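Local coordinates for glycosylation Associate Protein 2 (Streptococcus agalactiae serotype V, PDB 6OYC) that probably acts in the accessory Sec system, working with its Gap partner proteins in the glycosylation and secretion of a cell-surface adhesin, at residues K134-Q139 and L254-R259; Q153-L158 and S416-L421; F189-I194 and I280-M285. All coordinates share one frame; numbering follows the deposited sequence.

Each contact has a segment on or next to the antiparallel sheet. Contact 1 holds strand 251-262 itself, paired with strand 132-135. Contact 2 takes the turn before strand 157-165, a neighbour of 251-262, to a helix. Contact 3 takes strand 185-195, another neighbour, to the approach to strand 283-289 of the large mixed sheet. The centres of contacts 1 and 3 are about 11 Å apart, those of 1 and 2 about 13 Å, and those of 2 and 3 about 15 Å. Gln-136 OE1 bonds Asn-156 ND2 at 2.7 Å, joining contacts 1 and 2. Tyr-157 OH reaches Glu-191 OE2 at 2.9 Å and His-282 NE2 at 3.1 Å, joining contacts 2 and 3.

Contact 1 (K134-Q139 and L254-R259); sequences KLQVSQ and LGPLHR
Lys-134 and His-258 stand side by side on one face of an antiparallel beta ladder, their side chains pointing the same way. They are a non-hydrogen-bonded pair between the end of strand 132-135 and strand 251-262. CG of Lys-134 is anti to the carbonyl carbon (chi1 -82°) and lies over one face of the imidazole. Lys-134 CG is 3.4 Å from His-258 ND1, and Lys-134 CD is 3.5 Å from His-258 CE1. The touch is therefore aliphatic chain on ring. The polar ends bond to other parts of the chain. Lys-134 NZ is held by the carbonyl oxygens of Leu-331 and Pro-329. His-258 ND1 bonds Glu-308 and NE2 bonds Glu-191, so a carboxylate at each nitrogen may favour the protonated ring.

Pro-256 also runs alongside the lysine, its CB 3.7 Å from Lys-134 CG. The Gln-136 side chain runs at a slant to that of Pro-256. Its OE1 comes near Pro-256 CG but is hydrogen-bonded to Asn-156.

Leu-135 and Leu-257 form the next pair and point to the other face. Two backbone bonds join them, Leu-135 N to Leu-257 O at 2.7 Å and Leu-257 N to Leu-135 O at 3.0 Å. Leu-135 CB is 4.2 Å from Leu-257 CB. CD1 of Leu-135 slants across to CG of Arg-259, whose NH2 bonds a glycerol, probably from the crystallisation liquor.

Direct pairing stops at Leu-135. Gln-136 leads into a short 3-10 turn, where Val-137 turns CG1 toward the carbonyl oxygens of Leu-254 and Gly-255. A water takes over beside the last backbone bond, donating to Leu-135 O at 2.8 Å and to Gly-255 O at 3.0 Å.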
loop_
_atom_site.group_PDB
_atom_site.type_symbol
_atom_site.label_atom_id
_atom_site.label_comp_id
_atom_site.label_asym_id
_atom_site.label_seq_id
_atom_site.Cartn_x
_atom_site.Cartn_y
_atom_site.Cartn_z
ATOM N N LYS B 134 3.651 9.214 8.871
ATOM C CA LYS B 134 2.702 10.303 9.055
ATOM C C LYS B 134 3.268 11.357 10.004
ATOM O O LYS B 134 3.914 11.027 11.001
ATOM C CB LYS B 134 1.361 9.773 9.604
ATOM C CG LYS B 134 0.441 9.192 8.526
ATOM C CD LYS B 134 -0.560 8.227 9.089
ATOM C CE LYS B 134 0.063 6.836 9.284
ATOM N NZ LYS B 134 -0.955 5.890 9.806
ATOM N N LEU B 135 3.060 12.625 9.658
ATOM C CA LEU B 135 3.173 13.731 10.601
ATOM C C LEU B 135 1.771 13.957 11.147
ATOM O O LEU B 135 0.872 14.400 10.411
ATOM C CB LEU B 135 3.725 14.982 9.919
ATOM C CG LEU B 135 5.232 14.944 9.638
ATOM C CD1 LEU B 135 5.565 14.106 8.384
ATOM C CD2 LEU B 135 5.770 16.333 9.469
ATOM N N GLN B 136 1.574 13.597 12.414
ATOM C CA GLN B 136 0.275 13.672 13.069
ATOM C C GLN B 136 -0.031 15.107 13.518
ATOM O O GLN B 136 0.875 15.919 13.741
ATOM C CB GLN B 136 0.234 12.720 14.270
ATOM C CG GLN B 136 0.479 11.243 13.924
ATOM C CD GLN B 136 -0.710 10.603 13.195
ATOM O OE1 GLN B 136 -1.776 11.207 13.051
ATOM N NE2 GLN B 136 -0.523 9.382 12.736
ATOM N N VAL B 137 -1.328 15.398 13.695
ATOM C CA VAL B 137 -1.762 16.760 13.987
ATOM C C VAL B 137 -1.205 17.254 15.312
ATOM O O VAL B 137 -1.242 18.462 15.582
ATOM C CB VAL B 137 -3.310 16.903 13.970
ATOM C CG1 VAL B 137 -3.862 16.717 12.562
ATOM C CG2 VAL B 137 -3.990 15.959 14.960
ATOM N N SER B 138 -0.685 16.358 16.151
ATOM C CA SER B 138 -0.061 16.819 17.386
ATOM C C SER B 138 1.196 17.630 17.104
ATOM O O SER B 138 1.535 18.521 17.886
ATOM C CB SER B 138 0.274 15.636 18.289
ATOM O OG SER B 138 1.149 14.757 17.623
ATOM N N GLN B 139 1.904 17.314 16.009
ATOM C CA GLN B 139 3.035 18.103 15.521
ATOM C C GLN B 139 2.677 19.538 15.165
ATOM O O GLN B 139 3.584 20.349 14.927
ATOM C CB GLN B 139 3.581 17.518 14.226
ATOM C CG GLN B 139 4.421 16.359 14.332
ATOM C CD GLN B 139 5.460 16.419 13.272
ATOM O OE1 GLN B 139 5.752 17.508 12.692
ATOM N NE2 GLN B 139 6.060 15.272 13.005
ATOM N N LEU B 254 -8.054 18.967 9.552
ATOM C CA LEU B 254 -6.792 18.384 9.117
ATOM C C LEU B 254 -6.620 17.004 9.727
ATOM O O LEU B 254 -6.847 16.818 10.926
ATOM C CB LEU B 254 -5.621 19.273 9.521
ATOM C CG LEU B 254 -5.693 20.668 8.901
ATOM C CD1 LEU B 254 -4.696 21.591 9.562
ATOM C CD2 LEU B 254 -5.439 20.594 7.397
ATOM N N GLY B 255 -6.207 16.049 8.910
ATOM C CA GLY B 255 -5.810 14.756 9.408
ATOM C C GLY B 255 -4.315 14.569 9.246
ATOM O O GLY B 255 -3.567 15.536 9.106
ATOM N N PRO B 256 -3.846 13.324 9.256
ATOM C CA PRO B 256 -2.410 13.093 9.110
ATOM C C PRO B 256 -1.877 13.680 7.812
ATOM O O PRO B 256 -2.557 13.707 6.783
ATOM C CB PRO B 256 -2.291 11.560 9.103
ATOM C CG PRO B 256 -3.597 11.055 9.645
ATOM C CD PRO B 256 -4.615 12.069 9.252
ATOM N N LEU B 257 -0.630 14.140 7.869
ATOM C CA LEU B 257 0.144 14.460 6.675
ATOM C C LEU B 257 1.060 13.272 6.397
ATOM O O LEU B 257 1.960 12.978 7.192
ATOM C CB LEU B 257 0.939 15.755 6.869
ATOM C CG LEU B 257 2.084 16.003 5.886
ATOM C CD1 LEU B 257 1.521 16.198 4.479
ATOM C CD2 LEU B 257 2.919 17.224 6.300
ATOM N N HIS B 258 0.826 12.587 5.277
ATOM C CA HIS B 258 1.620 11.433 4.875
ATOM C C HIS B 258 2.816 11.885 4.067
ATOM O O HIS B 258 2.693 12.752 3.194
ATOM C CB HIS B 258 0.808 10.462 4.015
ATOM C CG HIS B 258 -0.422 9.944 4.678
ATOM N ND1 HIS B 258 -0.464 8.718 5.303
ATOM C CD2 HIS B 258 -1.665 10.470 4.792
ATOM C CE1 HIS B 258 -1.678 8.513 5.782
ATOM N NE2 HIS B 258 -2.427 9.558 5.481
ATOM N N ARG B 259 3.955 11.234 4.298
ATOM C CA ARG B 259 5.110 11.397 3.424
ATOM C C ARG B 259 5.662 10.027 3.057
ATOM O O ARG B 259 5.779 9.151 3.916
ATOM C CB ARG B 259 6.186 12.268 4.083
ATOM C CG ARG B 259 6.838 11.669 5.327
ATOM C CD ARG B 259 8.188 11.136 4.940
ATOM N NE ARG B 259 8.993 10.810 6.101
ATOM C CZ ARG B 259 10.118 10.106 6.050
ATOM N NH1 ARG B 259 10.573 9.655 4.882
ATOM N NH2 ARG B 259 10.791 9.861 7.158
HETATM O O HOH W 1 -1.060 16.467 10.401
#

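Contact 2 (Q153-L158 and S416-L421)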
loop_
_atom_site.group_PDB
_atom_site.type_symbol
_atom_site.label_atom_id
_atom_site.label_comp_id
_atom_site.label_asym_id
_atom_site.label_seq_id
_atom_site.Cartn_x
_atom_site.Cartn_y
_atom_site.Cartn_z
ATOM N N GLN B 153 -10.319 16.153 17.414
ATOM C CA GLN B 153 -11.205 14.990 17.396
ATOM C C GLN B 153 -10.319 13.764 17.560
ATOM O O GLN B 153 -9.909 13.112 16.601
ATOM C CB GLN B 153 -12.019 14.937 16.109
ATOM C CG GLN B 153 -13.032 16.066 15.949
ATOM C CD GLN B 153 -14.089 16.046 17.048
ATOM O OE1 GLN B 153 -14.393 14.988 17.616
ATOM N NE2 GLN B 153 -14.659 17.213 17.350
ATOM N N GLY B 154 -9.996 13.473 18.809
ATOM C CA GLY B 154 -9.078 12.399 19.043
ATOM C C GLY B 154 -7.675 12.726 18.557
ATOM O O GLY B 154 -7.275 13.888 18.366
ATOM N N ASN B 155 -6.924 11.661 18.320
ATOM C CA ASN B 155 -5.501 11.819 18.099
ATOM C C ASN B 155 -5.141 12.170 16.671
ATOM O O ASN B 155 -3.977 12.480 16.415
ATOM C CB ASN B 155 -4.755 10.550 18.501
ATOM C CG ASN B 155 -3.463 10.857 19.194
ATOM O OD1 ASN B 155 -3.417 11.725 20.068
ATOM N ND2 ASN B 155 -2.397 10.175 18.803
ATOM N N ASN B 156 -6.082 12.151 15.739
ATOM C CA ASN B 156 -5.683 12.239 14.343
ATOM C C ASN B 156 -6.365 13.337 13.533
ATOM O O ASN B 156 -6.071 13.467 12.335
ATOM C CB ASN B 156 -5.905 10.882 13.665
ATOM C CG ASN B 156 -5.115 9.762 14.352
ATOM O OD1 ASN B 156 -5.665 9.013 15.175
ATOM N ND2 ASN B 156 -3.814 9.662 14.035
ATOM N N TYR B 157 -7.244 14.135 14.136
ATOM C CA TYR B 157 -7.914 15.200 13.402
ATOM C C TYR B 157 -7.941 16.492 14.208
ATOM O O TYR B 157 -8.225 16.484 15.413
ATOM C CB TYR B 157 -9.323 14.770 12.997
ATOM C CG TYR B 157 -9.240 13.632 12.017
ATOM C CD1 TYR B 157 -9.207 12.309 12.454
ATOM C CD2 TYR B 157 -9.128 13.879 10.652
ATOM C CE1 TYR B 157 -9.101 11.265 11.544
ATOM C CE2 TYR B 157 -9.020 12.842 9.741
ATOM C CZ TYR B 157 -9.004 11.538 10.190
ATOM O OH TYR B 157 -8.893 10.500 9.285
ATOM N N LEU B 158 -7.606 17.587 13.528
ATOM C CA LEU B 158 -7.646 18.929 14.078
ATOM C C LEU B 158 -8.645 19.748 13.278
ATOM O O LEU B 158 -8.634 19.729 12.038
ATOM C CB LEU B 158 -6.268 19.595 14.053
ATOM C CG LEU B 158 -6.232 21.109 14.257
ATOM C CD1 LEU B 158 -6.870 21.522 15.578
ATOM C CD2 LEU B 158 -4.784 21.620 14.168
ATOM N N SER B 416 -7.540 2.319 19.258
ATOM C CA SER B 416 -8.880 1.809 18.983
ATOM C C SER B 416 -9.936 2.865 19.275
ATOM O O SER B 416 -11.011 2.862 18.657
ATOM C CB SER B 416 -9.156 0.543 19.802
ATOM O OG SER B 416 -9.116 0.778 21.204
ATOM N N LEU B 417 -9.650 3.774 20.210
ATOM C CA LEU B 417 -10.574 4.872 20.482
ATOM C C LEU B 417 -10.720 5.769 19.263
ATOM O O LEU B 417 -11.830 6.192 18.917
ATOM C CB LEU B 417 -10.092 5.675 21.693
ATOM C CG LEU B 417 -9.850 4.857 22.967
ATOM C CD1 LEU B 417 -9.631 5.749 24.174
ATOM C CD2 LEU B 417 -11.016 3.903 23.212
ATOM N N ASP B 418 -9.609 6.059 18.586
ATOM C CA ASP B 418 -9.692 6.833 17.351
ATOM C C ASP B 418 -10.411 6.060 16.259
ATOM O O ASP B 418 -11.148 6.653 15.461
ATOM C CB ASP B 418 -8.293 7.231 16.903
ATOM C CG ASP B 418 -7.624 8.168 17.892
ATOM O OD1 ASP B 418 -8.272 9.168 18.311
ATOM O OD2 ASP B 418 -6.460 7.894 18.262
ATOM N N ILE B 419 -10.245 4.740 16.230
ATOM C CA ILE B 419 -10.965 3.935 15.251
ATOM C C ILE B 419 -12.468 3.982 15.510
ATOM O O ILE B 419 -13.265 4.062 14.568
ATOM C CB ILE B 419 -10.415 2.502 15.254
ATOM C CG1 ILE B 419 -8.919 2.540 14.924
ATOM C CG2 ILE B 419 -11.167 1.645 14.252
ATOM C CD1 ILE B 419 -8.221 1.181 14.980
ATOM N N GLN B 420 -12.886 3.954 16.784
ATOM C CA GLN B 420 -14.311 4.107 17.070
ATOM C C GLN B 420 -14.798 5.506 16.715
ATOM O O GLN B 420 -15.909 5.669 16.187
ATOM C CB GLN B 420 -14.629 3.811 18.540
ATOM C CG GLN B 420 -16.142 3.918 18.816
ATOM C CD GLN B 420 -16.580 3.291 20.129
ATOM O OE1 GLN B 420 -16.107 2.217 20.517
ATOM N NE2 GLN B 420 -17.492 3.972 20.826
ATOM N N LEU B 421 -13.995 6.530 17.022
ATOM C CA LEU B 421 -14.325 7.877 16.566
ATOM C C LEU B 421 -14.497 7.916 15.057
ATOM O O LEU B 421 -15.488 8.451 14.546
ATOM C CB LEU B 421 -13.248 8.867 16.990
ATOM C CG LEU B 421 -13.442 9.464 18.377
ATOM C CD1 LEU B 421 -12.334 10.471 18.660
ATOM C CD2 LEU B 421 -14.835 10.088 18.498
HETATM O O HOH W 2 -8.707 10.772 15.597
HETATM O O HOH W 3 -4.771 6.730 16.516
#
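The carboxylate of Asp-418 and the amide of Asn-156 meet with their planes 82° apart, the two side chains crossing at about a right angle. Asn-156 OD1 and Asp-418 OD2 are 3.4 Å apart, but both are acceptors and do not bond each other. A water mediates between them. It donates to Asn-156 OD1 at 2.8 Å and to Asp-418 OD2 at 2.7 Å. The other end of the amide, Asn-156 ND2, bonds Gln-136. From above the carboxylate plane, 41° out of it, comes the backbone N-H of Asn-155. This bond from Asn-155 N to Asp-418 OD1 is 2.8 Å long and nearly straight, at 174°. A second water lies in the plane of the Tyr-157 ring, at its edge. It donates to Gln-153 O at 2.8 Å, accepts from Asn-156 N at 3.0 Å and makes a weak bond to Asp-418 OD1. The aspartate thus grips the turn by one backbone N-H and two waters.

Gly-154 passes close to the helix with positive phi. Its CA lies 3.8 Å from CD1 of Leu-421, which comes from the same side of the helix as the aspartate. This is a surface contact, a side chain near the start of a helix holding a hairpin turn. The turn joins strands 149-153 and 157-165 of the antiparallel sheet. Helix 416-424 rests in turn on helices 398-403 and 429-444, and Leu-331 packs against both Asn-156 and Ile-419.

Contact 3 (F189-I194 and I280-M285)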
loop_
_atom_site.group_PDB
_atom_site.type_symbol
_atom_site.label_atom_id
_atom_site.label_comp_id
_atom_site.label_asym_id
_atom_site.label_seq_id
_atom_site.Cartn_x
_atom_site.Cartn_y
_atom_site.Cartn_z
ATOM N N PHE B 189 1.032 13.746 1.114
ATOM C CA PHE B 189 -0.422 13.807 0.965
ATOM C C PHE B 189 -1.063 14.219 2.284
ATOM O O PHE B 189 -0.869 13.562 3.310
ATOM C CB PHE B 189 -1.008 12.467 0.498
ATOM C CG PHE B 189 -2.496 12.473 0.459
ATOM C CD1 PHE B 189 -3.166 13.326 -0.407
ATOM C CD2 PHE B 189 -3.231 11.670 1.314
ATOM C CE1 PHE B 189 -4.538 13.374 -0.437
ATOM C CE2 PHE B 189 -4.608 11.711 1.287
ATOM C CZ PHE B 189 -5.263 12.567 0.412
ATOM N N LEU B 190 -1.853 15.280 2.249
ATOM C CA LEU B 190 -2.483 15.835 3.441
ATOM C C LEU B 190 -3.966 15.463 3.438
ATOM O O LEU B 190 -4.727 15.941 2.592
ATOM C CB LEU B 190 -2.306 17.348 3.474
ATOM C CG LEU B 190 -3.062 18.114 4.540
ATOM C CD1 LEU B 190 -2.406 17.805 5.865
ATOM C CD2 LEU B 190 -3.059 19.638 4.254
ATOM N N GLU B 191 -4.372 14.613 4.371
ATOM C CA GLU B 191 -5.788 14.395 4.628
ATOM C C GLU B 191 -6.408 15.664 5.165
ATOM O O GLU B 191 -5.989 16.165 6.213
ATOM C CB GLU B 191 -5.980 13.301 5.660
ATOM C CG GLU B 191 -5.946 11.941 5.140
ATOM C CD GLU B 191 -6.251 10.959 6.238
ATOM O OE1 GLU B 191 -5.420 10.029 6.403
ATOM O OE2 GLU B 191 -7.304 11.136 6.921
ATOM N N HIS B 192 -7.436 16.165 4.497
ATOM C CA HIS B 192 -8.158 17.286 5.073
ATOM C C HIS B 192 -9.522 17.365 4.430
ATOM O O HIS B 192 -9.802 16.695 3.438
ATOM C CB HIS B 192 -7.422 18.593 4.854
ATOM C CG HIS B 192 -7.389 18.985 3.421
ATOM N ND1 HIS B 192 -6.699 18.253 2.478
ATOM C CD2 HIS B 192 -7.998 19.994 2.754
ATOM C CE1 HIS B 192 -6.864 18.810 1.291
ATOM N NE2 HIS B 192 -7.655 19.859 1.431
ATOM N N ILE B 193 -10.350 18.233 4.999
ATOM C CA ILE B 193 -11.683 18.536 4.511
ATOM C C ILE B 193 -11.963 20.007 4.786
ATOM O O ILE B 193 -11.652 20.512 5.867
ATOM C CB ILE B 193 -12.736 17.647 5.190
ATOM C CG1 ILE B 193 -12.770 16.278 4.528
ATOM C CG2 ILE B 193 -14.098 18.294 5.105
ATOM C CD1 ILE B 193 -13.330 15.234 5.447
ATOM N N ILE B 194 -12.567 20.683 3.807
ATOM C CA ILE B 194 -12.965 22.082 3.894
ATOM C C ILE B 194 -14.480 22.160 3.938
ATOM O O ILE B 194 -15.159 21.427 3.218
ATOM C CB ILE B 194 -12.471 22.899 2.684
ATOM C CG1 ILE B 194 -10.973 22.739 2.467
ATOM C CG2 ILE B 194 -12.844 24.351 2.864
ATOM C CD1 ILE B 194 -10.198 22.999 3.690
ATOM N N ILE B 280 -13.263 11.547 1.340
ATOM C CA ILE B 280 -12.678 12.339 2.416
ATOM C C ILE B 280 -11.170 12.145 2.529
ATOM O O ILE B 280 -10.569 12.626 3.487
ATOM C CB ILE B 280 -13.358 12.074 3.772
ATOM C CG1 ILE B 280 -13.124 10.640 4.251
ATOM C CG2 ILE B 280 -14.841 12.447 3.721
ATOM C CD1 ILE B 280 -13.284 10.480 5.778
ATOM N N GLY B 281 -10.537 11.495 1.553
ATOM C CA GLY B 281 -9.095 11.330 1.590
ATOM C C GLY B 281 -8.616 10.137 2.383
ATOM O O GLY B 281 -7.445 10.100 2.781
ATOM N N HIS B 282 -9.490 9.166 2.639
ATOM C CA HIS B 282 -9.089 7.910 3.249
ATOM C C HIS B 282 -8.556 6.989 2.169
ATOM O O HIS B 282 -9.231 6.762 1.162
ATOM C CB HIS B 282 -10.274 7.256 3.957
ATOM C CG HIS B 282 -10.538 7.812 5.314
ATOM N ND1 HIS B 282 -11.440 7.244 6.186
ATOM C CD2 HIS B 282 -10.022 8.892 5.952
ATOM C CE1 HIS B 282 -11.465 7.947 7.307
ATOM N NE2 HIS B 282 -10.614 8.953 7.189
ATOM N N GLU B 283 -7.347 6.465 2.374
ATOM C CA GLU B 283 -6.676 5.635 1.391
ATOM C C GLU B 283 -6.601 4.183 1.843
ATOM O O GLU B 283 -6.612 3.879 3.040
ATOM C CB GLU B 283 -5.243 6.113 1.116
ATOM C CG GLU B 283 -5.096 7.615 0.880
ATOM C CD GLU B 283 -3.652 8.095 1.052
ATOM O OE1 GLU B 283 -2.964 8.374 0.045
ATOM O OE2 GLU B 283 -3.201 8.181 2.206
ATOM N N PHE B 284 -6.516 3.298 0.848
ATOM C CA PHE B 284 -5.870 2.005 0.990
ATOM C C PHE B 284 -5.027 1.781 -0.252
ATOM O O PHE B 284 -5.227 2.423 -1.289
ATOM C CB PHE B 284 -6.877 0.835 1.197
ATOM C CG PHE B 284 -7.822 0.588 0.028
ATOM C CD1 PHE B 284 -9.012 1.306 -0.096
ATOM C CD2 PHE B 284 -7.546 -0.403 -0.918
ATOM C CE1 PHE B 284 -9.887 1.058 -1.156
ATOM C CE2 PHE B 284 -8.423 -0.661 -1.980
ATOM C CZ PHE B 284 -9.586 0.070 -2.102
ATOM N N MET B 285 -4.072 0.872 -0.142
ATOM C CA MET B 285 -3.223 0.544 -1.273
ATOM C C MET B 285 -3.288 -0.951 -1.553
ATOM O O MET B 285 -3.555 -1.760 -0.659
ATOM C CB MET B 285 -1.771 0.972 -1.030
ATOM C CG MET B 285 -1.597 2.469 -1.129
ATOM S SD MET B 285 -2.177 3.285 0.348
ATOM C CE MET B 285 -1.569 4.953 0.022
HETATM O O HOH W 4 -5.278 7.976 4.106
#
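CG of Phe-189 is anti to the backbone N (chi1 175°) and CG of Glu-283 is anti to the carbonyl carbon (chi1 -47°), and the two side chains slide past each other in opposite directions. The ring and the carboxylate are turned 45° apart, and Glu-283 OE1 approaches Phe-189 CD2 obliquely at 3.5 Å. Gly-281 O meets the same ring at its edge, in plane, 3.6 Å from Phe-189 CE2.

Glu-191 runs extended past this carbonyl, its CG 3.3 Å from Gly-281 O. Its OE2 reaches the edge of the His-282 ring, 3.7 Å from CD2. Glu-191 OE2 and His-282 NE2 both bond Tyr-157 OH, while Glu-191 OE1 bonds His-258. At the more exposed end, Ile-193 CD1 packs 3.6 Å from Ile-280 CB.

No direct hydrogen bond links the two segments, so this is not a beta ladder. A water lies between them instead. It accepts from Glu-283 N at 3.1 Å and sits 2.8 Å from Glu-283 OE2 and 3.1 Å from Glu-191 OE1. If both acids are ionised they would repel; the salt bridges of Glu-283 to Arg-275 and Arg-260 probably offset this. Arg-275 also makes a cation-pi contact with Phe-189.

The contact brings two sheets together. Strand 185-195 pairs with strand 251-262 in the antiparallel sheet. Residues 280-282 lead into strand 283-289, which lies between strands 274-277 and 323-327 of the mixed sheet, with helix 341-358 packed against His-282 and Phe-284.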